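Local structure of uncharacterized protein BAD_0989 (Bifidobacterium adolescentis ATCC 15703, 3CYM) at residues P217-V221 against V237-W241. The protein is of unknown function but probably acts as a 3'-5' exonuclease of the ribonuclease D type on nucleic acid. Residues are numbered along the deposited sequence; the frame is centred on the assembly and turned at random.
Sequences PWMHV and VRALW
A 3-10 turn in the loop between helices 193-207 and 231-250 packs against the second of these helices. Residues 217-219 are in 3-10 conformation (Pro217 -49/-45°, Trp218 -63/-16°, Met219 -78/-6°), with His220 N hydrogen-bonded to Pro217 O (3.1 Å); Val221 then turns extended (-89/131°). Residues 237-241 are regular helix, with a Trp241 N to Val237 O hydrogen bond of 2.9 Å. Trp218 CA comes closest to Arg238 CA, at 5.7 Å, and the 376 Å² interface contains no hydrogen bond. Trp218, chi1 p (69°), lays its indole along the helix, with its edge at Val237 and one face under Arg238. Val237, chi1 t, points toward the turn: its CG1 lies 3.9 Å from Trp218 CE3 and 3.9 Å from Val221 CG2. Arg238, extended through chi1 and chi2 (t, t), places CG 3.6 Å from the centroid of the Trp218 five-membered ring, 7° off the normal, in a CH-pi contact, while NH1 goes on to hydrogen-bond with Glu329 O. Ala239 points away, onto helix 312-323; Leu240, also without contact to the loop, packs on that helix and on Val267 of helix 261-270. Trp241, chi1 t and chi2 95°, lies across the turn's backbone: Trp218 CA sits 3.6 Å from the centroid of its five-membered ring, 11° off the normal, a second CH-pi contact. Pro217 CB meets Trp241 CH2 at 3.6 Å, and Val221 CG2 meets Trp241 CD1 at 3.8 Å. Through these contacts the loop leading into helix 231-250 packs back on that helix, the first long helix of the all-helical HRDC domain.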
ATOM      1  N   PRO A 217       6.547  10.554 -10.703  1.00 30.83           N
ATOM      2  CA  PRO A 217       5.347  10.861  -9.928  1.00 28.13           C
ATOM      3  C   PRO A 217       4.353  11.873 -10.536  1.00 28.68           C
ATOM      4  O   PRO A 217       3.142  11.599 -10.544  1.00 24.47           O
ATOM      5  CB  PRO A 217       5.922  11.359  -8.602  1.00 28.45           C
ATOM      6  CG  PRO A 217       7.185  10.593  -8.466  1.00 22.86           C
ATOM      7  CD  PRO A 217       7.750  10.610  -9.851  1.00 28.50           C
ATOM      8  N   TRP A 218       4.849  12.992 -11.071  1.00 21.11           N
ATOM      9  CA  TRP A 218       3.966  14.031 -11.624  1.00 23.50           C
ATOM     10  C   TRP A 218       3.119  13.590 -12.821  1.00 23.93           C
ATOM     11  O   TRP A 218       2.146  14.254 -13.180  1.00 25.50           O
ATOM     12  CB  TRP A 218       4.735  15.321 -11.953  1.00 20.72           C
ATOM     13  CG  TRP A 218       5.704  15.241 -13.104  1.00 17.24           C
ATOM     14  CD1 TRP A 218       7.057  15.048 -13.020  1.00 16.82           C
ATOM     15  CD2 TRP A 218       5.411  15.405 -14.507  1.00 21.12           C
ATOM     16  NE1 TRP A 218       7.616  15.070 -14.275  1.00 22.86           N
ATOM     17  CE2 TRP A 218       6.631  15.281 -15.206  1.00 14.68           C
ATOM     18  CE3 TRP A 218       4.236  15.641 -15.239  1.00 24.25           C
ATOM     19  CZ2 TRP A 218       6.712  15.374 -16.602  1.00 19.51           C
ATOM     20  CZ3 TRP A 218       4.318  15.736 -16.625  1.00 17.35           C
ATOM     21  CH2 TRP A 218       5.548  15.599 -17.289  1.00 20.04           C
ATOM     22  N   MET A 219       3.497  12.470 -13.430  1.00 26.67           N
ATOM     23  CA  MET A 219       2.841  11.973 -14.634  1.00 31.73           C
ATOM     24  C   MET A 219       1.521  11.280 -14.275  1.00 32.58           C
ATOM     25  O   MET A 219       0.739  10.903 -15.155  1.00 33.71           O
ATOM     26  CB  MET A 219       3.789  11.021 -15.373  1.00 31.03           C
ATOM     27  CG  MET A 219       3.574  10.920 -16.869  1.00 34.86           C
ATOM     28  SD  MET A 219       3.798  12.465 -17.761  1.00 21.86           S
ATOM     29  CE  MET A 219       3.468  11.900 -19.430  1.00 25.00           C
ATOM     30  N   HIS A 220       1.270  11.152 -12.974  1.00 32.38           N
ATOM     31  CA  HIS A 220       0.126  10.404 -12.451  1.00 33.74           C
ATOM     32  C   HIS A 220      -1.050  11.299 -12.064  1.00 34.08           C
ATOM     33  O   HIS A 220      -1.736  11.065 -11.067  1.00 40.15           O
ATOM     34  CB  HIS A 220       0.577   9.498 -11.303  1.00 31.81           C
ATOM     35  CG  HIS A 220       1.433   8.363 -11.758  1.00 31.47           C
ATOM     36  ND1 HIS A 220       0.959   7.074 -11.866  1.00 40.81           N
ATOM     37  CD2 HIS A 220       2.715   8.331 -12.191  1.00 38.31           C
ATOM     38  CE1 HIS A 220       1.923   6.290 -12.319  1.00 41.66           C
ATOM     39  NE2 HIS A 220       2.997   7.029 -12.526  1.00 43.80           N
ATOM     40  N   VAL A 221      -1.257  12.333 -12.874  1.00 30.14           N
ATOM     41  CA  VAL A 221      -2.421  13.199 -12.792  1.00 26.79           C
ATOM     42  C   VAL A 221      -3.474  12.549 -13.686  1.00 25.73           C
ATOM     43  O   VAL A 221      -3.169  12.174 -14.812  1.00 28.50           O
ATOM     44  CB  VAL A 221      -2.066  14.609 -13.313  1.00 20.04           C
ATOM     45  CG1 VAL A 221      -3.301  15.468 -13.479  1.00 22.31           C
ATOM     46  CG2 VAL A 221      -1.041  15.289 -12.391  1.00 20.75           C
ATOM     47  N   VAL A 237       1.607  20.935 -16.134  1.00 16.50           N
ATOM     48  CA  VAL A 237       1.255  19.815 -15.255  1.00 16.08           C
ATOM     49  C   VAL A 237       2.397  19.488 -14.278  1.00 14.77           C
ATOM     50  O   VAL A 237       2.168  19.375 -13.077  1.00 16.82           O
ATOM     51  CB  VAL A 237       0.860  18.558 -16.062  1.00 16.49           C
ATOM     52  CG1 VAL A 237       0.693  17.357 -15.144  1.00 15.61           C
ATOM     53  CG2 VAL A 237      -0.429  18.809 -16.838  1.00 21.55           C
ATOM     54  N   ARG A 238       3.618  19.371 -14.792  1.00 15.53           N
ATOM     55  CA  ARG A 238       4.797  19.152 -13.959  1.00 13.36           C
ATOM     56  C   ARG A 238       4.952  20.207 -12.873  1.00 13.58           C
ATOM     57  O   ARG A 238       5.146  19.867 -11.707  1.00 20.04           O
ATOM     58  CB  ARG A 238       6.072  19.118 -14.808  1.00 13.72           C
ATOM     59  CG  ARG A 238       7.298  18.681 -14.030  1.00 15.00           C
ATOM     60  CD  ARG A 238       8.516  18.527 -14.918  1.00 19.70           C
ATOM     61  NE  ARG A 238       8.808  19.736 -15.693  1.00 24.32           N
ATOM     62  CZ  ARG A 238       9.889  19.895 -16.455  1.00 30.18           C
ATOM     63  NH1 ARG A 238      10.066  21.025 -17.129  1.00 31.60           N
ATOM     64  NH2 ARG A 238      10.799  18.930 -16.542  1.00 22.85           N
ATOM     65  N   ALA A 239       4.855  21.479 -13.264  1.00 17.53           N
ATOM     66  CA  ALA A 239       5.074  22.607 -12.355  1.00 15.70           C
ATOM     67  C   ALA A 239       3.987  22.697 -11.281  1.00 16.59           C
ATOM     68  O   ALA A 239       4.289  22.931 -10.108  1.00 17.26           O
ATOM     69  CB  ALA A 239       5.165  23.905 -13.144  1.00 17.03           C
ATOM     70  N   LEU A 240       2.733  22.497 -11.690  1.00 16.36           N
ATOM     71  CA  LEU A 240       1.585  22.478 -10.777  1.00 15.44           C
ATOM     72  C   LEU A 240       1.596  21.308  -9.796  1.00 16.16           C
ATOM     73  O   LEU A 240       1.360  21.511  -8.603  1.00 20.35           O
ATOM     74  CB  LEU A 240       0.269  22.481 -11.557  1.00 10.79           C
ATOM     75  CG  LEU A 240      -0.190  23.810 -12.168  1.00 16.18           C
ATOM     76  CD1 LEU A 240      -1.390  23.532 -13.020  1.00 19.65           C
ATOM     77  CD2 LEU A 240      -0.536  24.848 -11.105  1.00 18.06           C
ATOM     78  N   TRP A 241       1.857  20.097 -10.296  1.00 17.28           N
ATOM     79  CA  TRP A 241       1.995  18.915  -9.449  1.00 18.38           C
ATOM     80  C   TRP A 241       3.052  19.114  -8.370  1.00 18.16           C
ATOM     81  O   TRP A 241       2.839  18.729  -7.214  1.00 18.63           O
ATOM     82  CB  TRP A 241       2.351  17.663 -10.264  1.00 16.22           C
ATOM     83  CG  TRP A 241       2.310  16.395  -9.443  1.00 14.41           C
ATOM     84  CD1 TRP A 241       1.254  15.522  -9.334  1.00 12.97           C
ATOM     85  CD2 TRP A 241       3.358  15.860  -8.605  1.00 12.35           C
ATOM     86  NE1 TRP A 241       1.578  14.491  -8.488  1.00 12.49           N
ATOM     87  CE2 TRP A 241       2.859  14.670  -8.026  1.00 14.76           C
ATOM     88  CE3 TRP A 241       4.669  16.271  -8.293  1.00 12.72           C
ATOM     89  CZ2 TRP A 241       3.627  13.880  -7.149  1.00 14.88           C
ATOM     90  CZ3 TRP A 241       5.434  15.494  -7.410  1.00  8.69           C
ATOM     91  CH2 TRP A 241       4.905  14.309  -6.853  1.00 17.87           C
TER